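Local atomic coordinates of PaaX domain-containing protein, C-domain protein (Mycobacterium tuberculosis, PDB entry 3KFW), a protein that is of uncharacterized function but probably acts as a PaaX-like transcriptional regulator, binding DNA through its N-terminal helix-turn-helix region. Residues R170-M175 with R216-D221; S11-A16 with S24-L29; A31-K36 with T224-R229. One frame throughout, in Å; residues are numbered along the deposited sequence. Where two conformers were deposited one is given.

Overall arrangement
Helix 212-234 is common to interactions 1 and 3 and runs alongside interaction 2. Interaction 1 belongs to the C-terminal part of the chain, and its segment 216-221 leads almost directly into 224-229 of interaction 3, with the two centres about 18 Å apart. Interactions 2 and 3 adjoin, about 7 Å between centres: Arg229 NH2 is 2.8 Å from Leu29 O, probably a hydrogen bond, while Ser11 O packs on Met226 CG at 3.4 Å. Interactions 1 and 2 are about 22 Å apart by their centres, yet Tyr219 OH reaches Leu14 CD2 at 3.6 Å. Helix 212-234 thus packs both on the C-terminal helices and on the region matching the helix-turn-helix family.

Interaction 1 (R170-M175 with R216-D221); sequences RLLGDM and RAAYHD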
ATOM      1  N   ARG A 170      -9.387   3.058  33.767  1.00 28.61           N
ATOM      2  CA  ARG A 170      -9.271   4.446  34.248  1.00 30.55           C
ATOM      3  C   ARG A 170     -10.664   5.136  34.370  1.00 30.19           C
ATOM      4  O   ARG A 170     -10.900   5.880  35.321  1.00 30.33           O
ATOM      5  CB  ARG A 170      -8.368   5.280  33.351  1.00 31.47           C
ATOM      6  CG  ARG A 170      -7.150   5.911  34.090  1.00 37.59           C
ATOM      7  CD  ARG A 170      -6.032   6.396  33.093  1.00 45.55           C
ATOM      8  NE  ARG A 170      -6.628   7.020  31.889  1.00 51.36           N
ATOM      9  CZ  ARG A 170      -6.327   6.716  30.613  1.00 53.96           C
ATOM     10  NH1 ARG A 170      -5.393   5.794  30.308  1.00 52.10           N
ATOM     11  NH2 ARG A 170      -6.962   7.362  29.633  1.00 53.83           N
ATOM     12  N   LEU A 171     -11.565   4.872  33.410  1.00 29.15           N
ATOM     13  CA  LEU A 171     -12.945   5.352  33.444  1.00 28.62           C
ATOM     14  C   LEU A 171     -13.803   4.761  34.578  1.00 28.40           C
ATOM     15  O   LEU A 171     -14.647   5.473  35.120  1.00 27.40           O
ATOM     16  CB  LEU A 171     -13.623   5.104  32.094  1.00 28.32           C
ATOM     17  CG  LEU A 171     -13.112   5.973  30.951  1.00 27.61           C
ATOM     18  CD1 LEU A 171     -13.595   5.443  29.637  1.00 29.40           C
ATOM     19  CD2 LEU A 171     -13.466   7.435  31.107  1.00 26.50           C
ATOM     20  N   LEU A 172     -13.600   3.474  34.909  1.00 28.13           N
ATOM     21  CA  LEU A 172     -14.216   2.842  36.098  1.00 28.64           C
ATOM     22  C   LEU A 172     -13.773   3.573  37.393  1.00 29.49           C
ATOM     23  O   LEU A 172     -14.625   3.997  38.175  1.00 29.24           O
ATOM     24  CB  LEU A 172     -13.962   1.296  36.151  1.00 27.51           C
ATOM     25  CG  LEU A 172     -14.708   0.480  35.041  1.00 27.89           C
ATOM     26  CD1 LEU A 172     -14.123  -0.918  34.656  1.00 22.88           C
ATOM     27  CD2 LEU A 172     -16.278   0.380  35.209  1.00 22.54           C
ATOM     28  N   GLY A 173     -12.450   3.741  37.586  1.00 30.58           N
ATOM     29  CA  GLY A 173     -11.865   4.613  38.642  1.00 31.80           C
ATOM     30  C   GLY A 173     -12.420   6.049  38.678  1.00 33.48           C
ATOM     31  O   GLY A 173     -12.681   6.592  39.764  1.00 34.38           O
ATOM     32  N   ASP A 174     -12.636   6.656  37.500  1.00 33.41           N
ATOM     33  CA  ASP A 174     -13.216   7.995  37.392  1.00 33.65           C
ATOM     34  C   ASP A 174     -14.659   8.042  37.943  1.00 34.06           C
ATOM     35  O   ASP A 174     -15.006   8.982  38.688  1.00 33.82           O
ATOM     36  CB  ASP A 174     -13.219   8.483  35.932  1.00 34.23           C
ATOM     37  CG  ASP A 174     -11.831   8.950  35.418  1.00 35.81           C
ATOM     38  OD1 ASP A 174     -10.853   9.053  36.212  1.00 38.95           O
ATOM     39  OD2 ASP A 174     -11.722   9.228  34.185  1.00 36.36           O
HETATM   40  N   MSE A 175     -15.493   7.060  37.553  1.00 33.94           N
HETATM   41  CA  MSE A 175     -16.833   6.884  38.119  1.00 33.78           C
HETATM   42  C   MSE A 175     -16.799   6.657  39.646  1.00 33.90           C
HETATM   43  O   MSE A 175     -17.414   7.417  40.405  1.00 33.82           O
HETATM   44  CB  MSE A 175     -17.590   5.752  37.412  1.00 34.50           C
HETATM   45  CG  MSE A 175     -19.142   5.668  37.722  1.00 33.38           C
HETATM   46 SE   MSE A 175     -20.078   7.286  37.113  1.00 38.42          SE
HETATM   47  CE  MSE A 175     -20.857   6.651  35.422  1.00 35.29           C
ATOM     48  N   ARG A 216     -20.289  -1.352  30.605  1.00 33.79           N
ATOM     49  CA  ARG A 216     -21.738  -1.460  30.393  1.00 32.65           C
ATOM     50  C   ARG A 216     -22.587  -1.388  31.681  1.00 32.81           C
ATOM     51  O   ARG A 216     -23.597  -0.644  31.693  1.00 34.66           O
ATOM     52  CB  ARG A 216     -22.091  -2.727  29.592  1.00 32.16           C
ATOM     53  CG  ARG A 216     -21.747  -2.587  28.158  1.00 30.86           C
ATOM     54  CD  ARG A 216     -21.840  -3.870  27.361  1.00 31.38           C
ATOM     55  NE  ARG A 216     -21.287  -3.549  26.049  1.00 33.15           N
ATOM     56  CZ  ARG A 216     -20.055  -3.889  25.647  1.00 32.56           C
ATOM     57  NH1 ARG A 216     -19.296  -4.632  26.454  1.00 25.24           N
ATOM     58  NH2 ARG A 216     -19.601  -3.499  24.438  1.00 27.27           N
ATOM     59  N   ALA A 217     -22.219  -2.135  32.731  1.00 31.68           N
ATOM     60  CA  ALA A 217     -22.921  -2.083  34.044  1.00 31.60           C
ATOM     61  C   ALA A 217     -22.947  -0.668  34.663  1.00 31.67           C
ATOM     62  O   ALA A 217     -23.993  -0.216  35.169  1.00 31.82           O
ATOM     63  CB  ALA A 217     -22.359  -3.103  35.042  1.00 29.94           C
ATOM     64  N   ALA A 218     -21.818   0.036  34.570  1.00 31.44           N
ATOM     65  CA  ALA A 218     -21.679   1.359  35.134  1.00 31.41           C
ATOM     66  C   ALA A 218     -22.511   2.342  34.336  1.00 32.46           C
ATOM     67  O   ALA A 218     -23.122   3.251  34.911  1.00 33.38           O
ATOM     68  CB  ALA A 218     -20.240   1.776  35.122  1.00 31.60           C
ATOM     69  N   TYR A 219     -22.543   2.173  33.013  1.00 32.39           N
ATOM     70  CA  TYR A 219     -23.397   3.024  32.191  1.00 32.25           C
ATOM     71  C   TYR A 219     -24.850   2.729  32.482  1.00 31.37           C
ATOM     72  O   TYR A 219     -25.630   3.669  32.652  1.00 31.01           O
ATOM     73  CB  TYR A 219     -23.121   2.907  30.681  1.00 32.67           C
ATOM     74  CG  TYR A 219     -24.158   3.659  29.878  1.00 34.48           C
ATOM     75  CD1 TYR A 219     -25.219   2.992  29.265  1.00 38.43           C
ATOM     76  CD2 TYR A 219     -24.118   5.058  29.778  1.00 36.88           C
ATOM     77  CE1 TYR A 219     -26.213   3.697  28.558  1.00 38.26           C
ATOM     78  CE2 TYR A 219     -25.092   5.765  29.075  1.00 37.65           C
ATOM     79  CZ  TYR A 219     -26.132   5.082  28.477  1.00 39.48           C
ATOM     80  OH  TYR A 219     -27.083   5.791  27.779  1.00 42.13           O
ATOM     81  N   HIS A 220     -25.218   1.443  32.548  1.00 30.86           N
ATOM     82  CA  HIS A 220     -26.621   1.109  32.792  0.50 30.72           C
ATOM     83  C   HIS A 220     -27.062   1.484  34.204  1.00 30.37           C
ATOM     84  O   HIS A 220     -28.230   1.812  34.405  1.00 30.42           O
ATOM     85  CB  HIS A 220     -26.941  -0.337  32.402  0.50 30.77           C
ATOM     86  CG  HIS A 220     -26.825  -0.589  30.931  0.50 31.84           C
ATOM     87  ND1 HIS A 220     -25.819  -1.361  30.378  0.50 31.43           N
ATOM     88  CD2 HIS A 220     -27.558  -0.124  29.891  0.50 31.07           C
ATOM     89  CE1 HIS A 220     -25.957  -1.381  29.065  0.50 31.53           C
ATOM     90  NE2 HIS A 220     -27.001  -0.634  28.743  0.50 31.76           N
ATOM     91  N   ASP A 221     -26.119   1.513  35.162  1.00 30.45           N
ATOM     92  CA  ASP A 221     -26.412   2.040  36.526  1.00 30.84           C
ATOM     93  C   ASP A 221     -26.699   3.541  36.538  1.00 30.15           C
ATOM     94  O   ASP A 221     -27.615   4.023  37.227  1.00 30.34           O
ATOM     95  CB  ASP A 221     -25.299   1.716  37.532  1.00 31.00           C
ATOM     96  CG  ASP A 221     -25.335   0.268  37.974  1.00 33.46           C
ATOM     97  OD1 ASP A 221     -26.356  -0.392  37.708  1.00 37.80           O
ATOM     98  OD2 ASP A 221     -24.352  -0.240  38.563  1.00 37.05           O
TER
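No flat group takes part where Leu172 and Met175 meet Ala218; the two rings of 216-221 are turned elsewhere. They are neighbours in sequence, with Tyr219 CD1 lying 3.9 Å above one face of the His220 ring and offset toward its rim. His220 ND1 also makes a weak, bent bond to Arg216 O, but His220 has two conformers, so both of these ring details are doubtful.

The contact itself is plain helix-helix packing at the surface, between helices 161-177 and 212-234 in the range matching the PaaX-like C-terminal domain. It is small and apolar, burying 115 Å², and the helices run in roughly the same direction. Leu172 and Ala218 bring the backbones nearest, CA to CA 7.7 Å. The short Ala218 side chain points toward the other helix, and the methyl CD2 of Leu172 reaches across to Ala218 CB at 4.2 Å. One helical turn further on, Met175, a selenomethionine, starts with CG anti to the backbone N (chi1 -168°). Two further turns along the chain carry the terminal methyl CE to 4.1 Å from Ala218 O. This is van der Waals contact, and no hydrogen bond crosses the interface.

Helix 181-195 packs against both partners: Met191 touches Ala218, Arg184 touches Met175, and Ala190 touches Leu171. Leu172 also leans on Pro211, just ahead of helix 212-234. At the Arg216 end, a salt bridge to Asp198 and a hydrogen bond to Met77 O tie helix 212-234 to the loop after helix 181-195 and to helix 64-77.

Interaction 2 (S11-A16 with S24-L29); sequences SVLLGA and SELIQL
Val12 and Leu29 mark the closest approach of the two backbones, CA to CA 7.0 Å, where the end of helix 5-13 meets helix 23-30 running in roughly the opposite sense. Beyond Leu13 the chain turns, passing through Gly15 at positive phi, with Ala16 N bonded to Leu13 O. Val12 does most of the touching: chi1 of 170° swings CG1 away from the backbone N, beside the carbonyl carbon, and that methyl rests 3.6 Å from Leu29 CB and 3.9 Å from Leu29 CD1. The same CG1 grazes Leu26 CD2 at 4.2 Å.

These are the first two helices of the PaaX-like N-terminal domain. With helix 37-49 and the hairpin 53-56/59-62 they have the order of a winged helix-turn-helix, whose 37-49 would be the recognition helix.

Next to this, Leu13 and Leu26 meet at about a right angle, methyl to methyl, with CD2 of Leu13 3.7 Å from CD2 of Leu26. All four side chains are buried. Leu62 and Tyr60 of the hairpin cover Leu13 and Leu26 respectively, and Leu44 of helix 37-49 also packs on Leu26. Val12 O and Leu14 O both accept from Arg230 NH2 of helix 212-234.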
ATOM      1  N   SER A  11     -30.149  13.255  28.453  1.00 37.98           N
ATOM      2  CA  SER A  11     -29.950  12.298  29.544  1.00 38.28           C
ATOM      3  C   SER A  11     -31.105  12.271  30.517  1.00 37.81           C
ATOM      4  O   SER A  11     -31.495  11.227  30.969  1.00 38.20           O
ATOM      5  CB  SER A  11     -28.669  12.589  30.277  1.00 38.17           C
ATOM      6  OG  SER A  11     -27.602  11.976  29.567  1.00 42.01           O
ATOM      7  N   VAL A  12     -31.686  13.418  30.811  1.00 38.04           N
ATOM      8  CA  VAL A  12     -32.788  13.453  31.756  1.00 38.81           C
ATOM      9  C   VAL A  12     -34.036  12.758  31.175  1.00 39.95           C
ATOM     10  O   VAL A  12     -34.837  12.165  31.908  1.00 41.09           O
ATOM     11  CB  VAL A  12     -33.042  14.921  32.210  1.00 39.37           C
ATOM     12  CG1 VAL A  12     -34.329  15.038  32.988  1.00 39.37           C
ATOM     13  CG2 VAL A  12     -31.825  15.435  33.072  1.00 36.43           C
ATOM     14  N   LEU A  13     -34.179  12.792  29.851  1.00 39.96           N
ATOM     15  CA  LEU A  13     -35.284  12.119  29.199  1.00 41.33           C
ATOM     16  C   LEU A  13     -35.035  10.666  28.781  1.00 41.42           C
ATOM     17  O   LEU A  13     -35.940   9.974  28.358  1.00 43.44           O
ATOM     18  CB  LEU A  13     -35.889  12.990  28.041  1.00 40.69           C
ATOM     19  CG  LEU A  13     -36.370  14.373  28.522  1.00 40.83           C
ATOM     20  CD1 LEU A  13     -36.691  15.275  27.364  1.00 37.99           C
ATOM     21  CD2 LEU A  13     -37.590  14.189  29.437  1.00 38.36           C
ATOM     22  N   LEU A  14     -33.825  10.193  28.915  1.00 42.90           N
ATOM     23  CA  LEU A  14     -33.511   8.793  28.622  1.00 43.81           C
ATOM     24  C   LEU A  14     -34.580   7.813  29.152  1.00 43.34           C
ATOM     25  O   LEU A  14     -34.856   7.734  30.376  1.00 41.85           O
ATOM     26  CB  LEU A  14     -32.125   8.485  29.183  1.00 44.29           C
ATOM     27  CG  LEU A  14     -31.063   7.840  28.292  1.00 47.84           C
ATOM     28  CD1 LEU A  14     -30.941   8.480  26.899  1.00 50.55           C
ATOM     29  CD2 LEU A  14     -29.706   7.943  29.043  1.00 50.30           C
ATOM     30  N   GLY A  15     -35.223   7.128  28.191  1.00 43.51           N
ATOM     31  CA  GLY A  15     -36.213   6.100  28.463  1.00 42.62           C
ATOM     32  C   GLY A  15     -37.578   6.634  28.858  1.00 43.37           C
ATOM     33  O   GLY A  15     -38.458   5.843  29.211  1.00 43.35           O
ATOM     34  N   ALA A  16     -37.772   7.965  28.820  1.00 43.49           N
ATOM     35  CA  ALA A  16     -39.105   8.569  29.154  1.00 43.21           C
ATOM     36  C   ALA A  16     -40.120   8.198  28.099  1.00 42.99           C
ATOM     37  O   ALA A  16     -41.176   7.630  28.427  1.00 44.19           O
ATOM     38  CB  ALA A  16     -39.031  10.051  29.279  1.00 41.99           C
ATOM     39  N   SER A  24     -41.835  22.508  34.046  1.00 44.43           N
ATOM     40  CA  SER A  24     -41.637  22.501  35.479  1.00 45.19           C
ATOM     41  C   SER A  24     -40.788  21.324  35.918  1.00 45.63           C
ATOM     42  O   SER A  24     -39.886  21.480  36.733  1.00 46.43           O
ATOM     43  CB  SER A  24     -42.980  22.425  36.199  1.00 45.53           C
ATOM     44  OG  SER A  24     -42.767  22.019  37.548  1.00 47.33           O
ATOM     45  N   GLU A  25     -41.082  20.149  35.383  1.00 46.10           N
ATOM     46  CA  GLU A  25     -40.414  18.915  35.795  1.00 46.28           C
ATOM     47  C   GLU A  25     -38.951  18.915  35.323  1.00 45.66           C
ATOM     48  O   GLU A  25     -38.041  18.575  36.080  1.00 45.53           O
ATOM     49  CB  GLU A  25     -41.194  17.682  35.293  1.00 46.83           C
ATOM     50  CG  GLU A  25     -42.576  17.443  35.976  1.00 49.12           C
ATOM     51  CD  GLU A  25     -43.588  16.700  35.055  1.00 57.49           C
ATOM     52  OE1 GLU A  25     -43.235  16.260  33.925  1.00 59.83           O
ATOM     53  OE2 GLU A  25     -44.766  16.558  35.449  1.00 59.84           O
ATOM     54  N   LEU A  26     -38.737  19.333  34.081  1.00 45.18           N
ATOM     55  CA  LEU A  26     -37.406  19.512  33.535  1.00 44.82           C
ATOM     56  C   LEU A  26     -36.650  20.596  34.288  1.00 45.23           C
ATOM     57  O   LEU A  26     -35.473  20.431  34.567  1.00 45.16           O
ATOM     58  CB  LEU A  26     -37.450  19.789  32.021  1.00 45.01           C
ATOM     59  CG  LEU A  26     -38.035  18.664  31.108  1.00 43.95           C
ATOM     60  CD1 LEU A  26     -38.253  19.078  29.667  1.00 40.53           C
ATOM     61  CD2 LEU A  26     -37.136  17.471  31.110  1.00 43.87           C
ATOM     62  N   ILE A  27     -37.314  21.689  34.661  1.00 45.85           N
ATOM     63  CA  ILE A  27     -36.640  22.706  35.510  1.00 46.12           C
ATOM     64  C   ILE A  27     -36.095  22.037  36.777  1.00 46.13           C
ATOM     65  O   ILE A  27     -34.953  22.280  37.167  1.00 46.84           O
ATOM     66  CB  ILE A  27     -37.543  23.920  35.875  1.00 45.62           C
ATOM     67  CG1 ILE A  27     -37.696  24.873  34.688  1.00 45.20           C
ATOM     68  CG2 ILE A  27     -36.960  24.683  37.052  1.00 45.67           C
ATOM     69  CD1 ILE A  27     -39.009  25.745  34.727  1.00 46.09           C
ATOM     70  N   GLN A  28     -36.901  21.167  37.388  1.00 45.98           N
ATOM     71  CA  GLN A  28     -36.503  20.460  38.604  1.00 46.02           C
ATOM     72  C   GLN A  28     -35.374  19.447  38.404  1.00 45.65           C
ATOM     73  O   GLN A  28     -34.432  19.420  39.164  1.00 45.74           O
ATOM     74  CB  GLN A  28     -37.721  19.817  39.261  1.00 46.06           C
ATOM     75  CG  GLN A  28     -38.686  20.870  39.762  1.00 48.15           C
ATOM     76  CD  GLN A  28     -40.005  20.314  40.268  1.00 51.71           C
ATOM     77  OE1 GLN A  28     -40.222  20.239  41.480  1.00 51.15           O
ATOM     78  NE2 GLN A  28     -40.916  19.945  39.338  1.00 53.96           N
ATOM     79  N   LEU A  29     -35.449  18.648  37.354  1.00 45.71           N
ATOM     80  CA  LEU A  29     -34.446  17.612  37.110  1.00 45.50           C
ATOM     81  C   LEU A  29     -33.151  18.178  36.544  1.00 45.90           C
ATOM     82  O   LEU A  29     -32.097  17.535  36.587  1.00 45.52           O
ATOM     83  CB  LEU A  29     -35.011  16.586  36.134  1.00 45.11           C
ATOM     84  CG  LEU A  29     -36.162  15.717  36.663  1.00 45.43           C
ATOM     85  CD1 LEU A  29     -37.195  15.260  35.578  1.00 40.91           C
ATOM     86  CD2 LEU A  29     -35.544  14.547  37.406  1.00 46.39           C
TER

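Interaction 3 (A31-K36 with T224-R229); sequences ADFGIK and TAMAKR
A salt bridge and a Met-aromatic contact join Asp32 and Phe33, in the loop between helices 23-30 and 37-49, to Arg229 and Met226 on the long C-terminal helix. Asp32 OD1 lies 2.9 Å from Arg229 NH2, at the edge of the guanidinium and near its plane. Because the carboxylate stands almost perpendicular to that plane, 85° away, one oxygen does the work and the two groups do not pair side by side. The Arg229 chain is extended through chi2 and then turned at chi3 (73°), which brings the guanidinium toward the loop. NH2 is gripped a second time by Leu29 O, which probably fixes the guanidinium more firmly than Asp32 alone.

Met226, a selenomethionine, approaches the rim of the Phe33 ring. Its SE is 4.0 Å from Phe33 CZ and lies 88° off the ring normal, squarely at the edge. Met226 CE and Arg229 NH1 are modelled too close together, so the position of either at the ring edge is doubtful. Met181 of helix 181-195 packs on Phe33 as well. The loop would be the turn of the helix-turn-helix, as expected for a PaaX-like N-terminal domain, here docked on the C-terminal helix.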
ATOM      1  N   ALA A  31     -31.601  21.082  37.384  1.00 46.57           N
ATOM      2  CA  ALA A  31     -30.987  22.110  38.271  1.00 45.95           C
ATOM      3  C   ALA A  31     -29.807  21.627  39.135  1.00 46.12           C
ATOM      4  O   ALA A  31     -28.919  22.408  39.506  1.00 46.11           O
ATOM      5  CB  ALA A  31     -32.060  22.743  39.168  1.00 45.43           C
ATOM      6  N   ASP A  32     -29.814  20.350  39.484  1.00 46.03           N
ATOM      7  CA  ASP A  32     -28.708  19.734  40.210  1.00 45.91           C
ATOM      8  C   ASP A  32     -27.506  19.713  39.269  1.00 45.28           C
ATOM      9  O   ASP A  32     -26.376  19.476  39.692  1.00 45.09           O
ATOM     10  CB  ASP A  32     -29.078  18.308  40.607  1.00 46.41           C
ATOM     11  CG  ASP A  32     -30.601  18.132  40.872  1.00 50.26           C
ATOM     12  OD1 ASP A  32     -31.498  18.514  40.015  1.00 48.32           O
ATOM     13  OD2 ASP A  32     -30.883  17.589  41.971  1.00 53.16           O
ATOM     14  N   PHE A  33     -27.775  19.965  37.987  1.00 44.89           N
ATOM     15  CA  PHE A  33     -26.752  20.063  36.960  1.00 44.79           C
ATOM     16  C   PHE A  33     -26.398  21.515  36.758  1.00 45.79           C
ATOM     17  O   PHE A  33     -25.402  21.831  36.110  1.00 45.82           O
ATOM     18  CB  PHE A  33     -27.244  19.524  35.642  1.00 43.81           C
ATOM     19  CG  PHE A  33     -27.403  18.042  35.600  1.00 41.80           C
ATOM     20  CD1 PHE A  33     -28.615  17.455  35.933  1.00 39.68           C
ATOM     21  CD2 PHE A  33     -26.369  17.238  35.158  1.00 40.49           C
ATOM     22  CE1 PHE A  33     -28.802  16.097  35.846  1.00 39.62           C
ATOM     23  CE2 PHE A  33     -26.526  15.865  35.079  1.00 40.92           C
ATOM     24  CZ  PHE A  33     -27.761  15.291  35.418  1.00 42.81           C
ATOM     25  N   GLY A  34     -27.251  22.388  37.294  1.00 46.70           N
ATOM     26  CA  GLY A  34     -26.915  23.789  37.529  1.00 47.56           C
ATOM     27  C   GLY A  34     -27.462  24.753  36.499  1.00 48.28           C
ATOM     28  O   GLY A  34     -26.816  25.745  36.171  1.00 48.30           O
ATOM     29  N   ILE A  35     -28.653  24.480  35.974  1.00 49.23           N
ATOM     30  CA  ILE A  35     -29.243  25.403  34.996  1.00 49.58           C
ATOM     31  C   ILE A  35     -30.702  25.783  35.264  1.00 49.75           C
ATOM     32  O   ILE A  35     -31.631  25.029  34.945  1.00 49.72           O
ATOM     33  CB  ILE A  35     -28.963  24.987  33.521  1.00 49.63           C
ATOM     34  CG1 ILE A  35     -28.392  23.562  33.446  1.00 49.35           C
ATOM     35  CG2 ILE A  35     -27.963  26.004  32.904  1.00 50.44           C
ATOM     36  CD1 ILE A  35     -28.508  22.884  32.092  1.00 49.81           C
ATOM     37  N   LYS A  36     -30.861  26.961  35.875  1.00 49.64           N
ATOM     38  CA  LYS A  36     -32.159  27.576  36.152  1.00 49.41           C
ATOM     39  C   LYS A  36     -32.909  27.778  34.848  1.00 49.62           C
ATOM     40  O   LYS A  36     -32.331  27.654  33.758  1.00 49.24           O
ATOM     41  CB  LYS A  36     -31.967  28.946  36.835  1.00 49.64           C
ATOM     42  N   THR A 224     -30.102   4.084  34.911  1.00 31.84           N
ATOM     43  CA  THR A 224     -31.109   3.722  35.899  1.00 32.30           C
ATOM     44  C   THR A 224     -31.320   4.824  36.943  1.00 33.07           C
ATOM     45  O   THR A 224     -32.475   5.185  37.220  1.00 34.11           O
ATOM     46  CB  THR A 224     -30.779   2.359  36.587  1.00 32.12           C
ATOM     47  OG1 THR A 224     -30.555   1.384  35.579  1.00 32.33           O
ATOM     48  CG2 THR A 224     -31.925   1.880  37.451  1.00 30.18           C
ATOM     49  N   ALA A 225     -30.236   5.350  37.521  1.00 33.46           N
ATOM     50  CA  ALA A 225     -30.338   6.472  38.483  1.00 34.04           C
ATOM     51  C   ALA A 225     -31.008   7.690  37.863  1.00 34.64           C
ATOM     52  O   ALA A 225     -31.776   8.396  38.534  1.00 35.09           O
ATOM     53  CB  ALA A 225     -28.963   6.857  39.052  1.00 33.97           C
HETATM   54  N   MSE A 226     -30.713   7.913  36.582  1.00 35.22           N
HETATM   55  CA  MSE A 226     -31.299   8.988  35.775  1.00 36.68           C
HETATM   56  C   MSE A 226     -32.826   8.831  35.642  1.00 36.09           C
HETATM   57  O   MSE A 226     -33.580   9.770  35.922  1.00 36.70           O
HETATM   58  CB  MSE A 226     -30.620   9.016  34.389  1.00 37.63           C
HETATM   59  CG  MSE A 226     -30.077  10.371  33.892  1.00 40.92           C
HETATM   60 SE   MSE A 226     -29.095  11.487  35.210  1.00 47.16          SE
HETATM   61  CE  MSE A 226     -30.499  12.789  35.475  1.00 48.22           C
ATOM     62  N   ALA A 227     -33.270   7.638  35.244  1.00 35.93           N
ATOM     63  CA  ALA A 227     -34.687   7.332  35.078  1.00 35.94           C
ATOM     64  C   ALA A 227     -35.433   7.344  36.395  1.00 36.04           C
ATOM     65  O   ALA A 227     -36.600   7.737  36.438  1.00 35.38           O
ATOM     66  CB  ALA A 227     -34.877   6.011  34.369  1.00 35.17           C
ATOM     67  N   LYS A 228     -34.759   6.939  37.466  1.00 36.89           N
ATOM     68  CA  LYS A 228     -35.374   6.949  38.797  1.00 38.65           C
ATOM     69  C   LYS A 228     -35.667   8.382  39.351  1.00 39.20           C
ATOM     70  O   LYS A 228     -36.710   8.617  39.970  1.00 38.84           O
ATOM     71  CB  LYS A 228     -34.528   6.118  39.764  1.00 38.76           C
ATOM     72  CG  LYS A 228     -35.116   6.001  41.154  1.00 40.47           C
ATOM     73  CD  LYS A 228     -34.189   5.186  42.052  1.00 44.56           C
ATOM     74  CE  LYS A 228     -34.597   5.283  43.534  1.00 45.71           C
ATOM     75  NZ  LYS A 228     -33.507   4.637  44.337  1.00 47.76           N
ATOM     76  N   ARG A 229     -34.753   9.326  39.101  1.00 40.12           N
ATOM     77  CA  ARG A 229     -34.921  10.746  39.457  1.00 40.95           C
ATOM     78  C   ARG A 229     -36.167  11.362  38.835  1.00 42.11           C
ATOM     79  O   ARG A 229     -36.787  12.268  39.406  1.00 42.31           O
ATOM     80  CB  ARG A 229     -33.727  11.555  38.969  1.00 40.71           C
ATOM     81  CG  ARG A 229     -32.499  11.437  39.821  1.00 40.88           C
ATOM     82  CD  ARG A 229     -31.371  12.280  39.272  1.00 42.10           C
ATOM     83  NE  ARG A 229     -31.574  13.718  39.491  1.00 44.37           N
ATOM     84  CZ  ARG A 229     -31.744  14.634  38.524  1.00 44.57           C
ATOM     85  NH1 ARG A 229     -31.743  14.280  37.231  1.00 42.35           N
ATOM     86  NH2 ARG A 229     -31.915  15.919  38.853  1.00 43.51           N
TER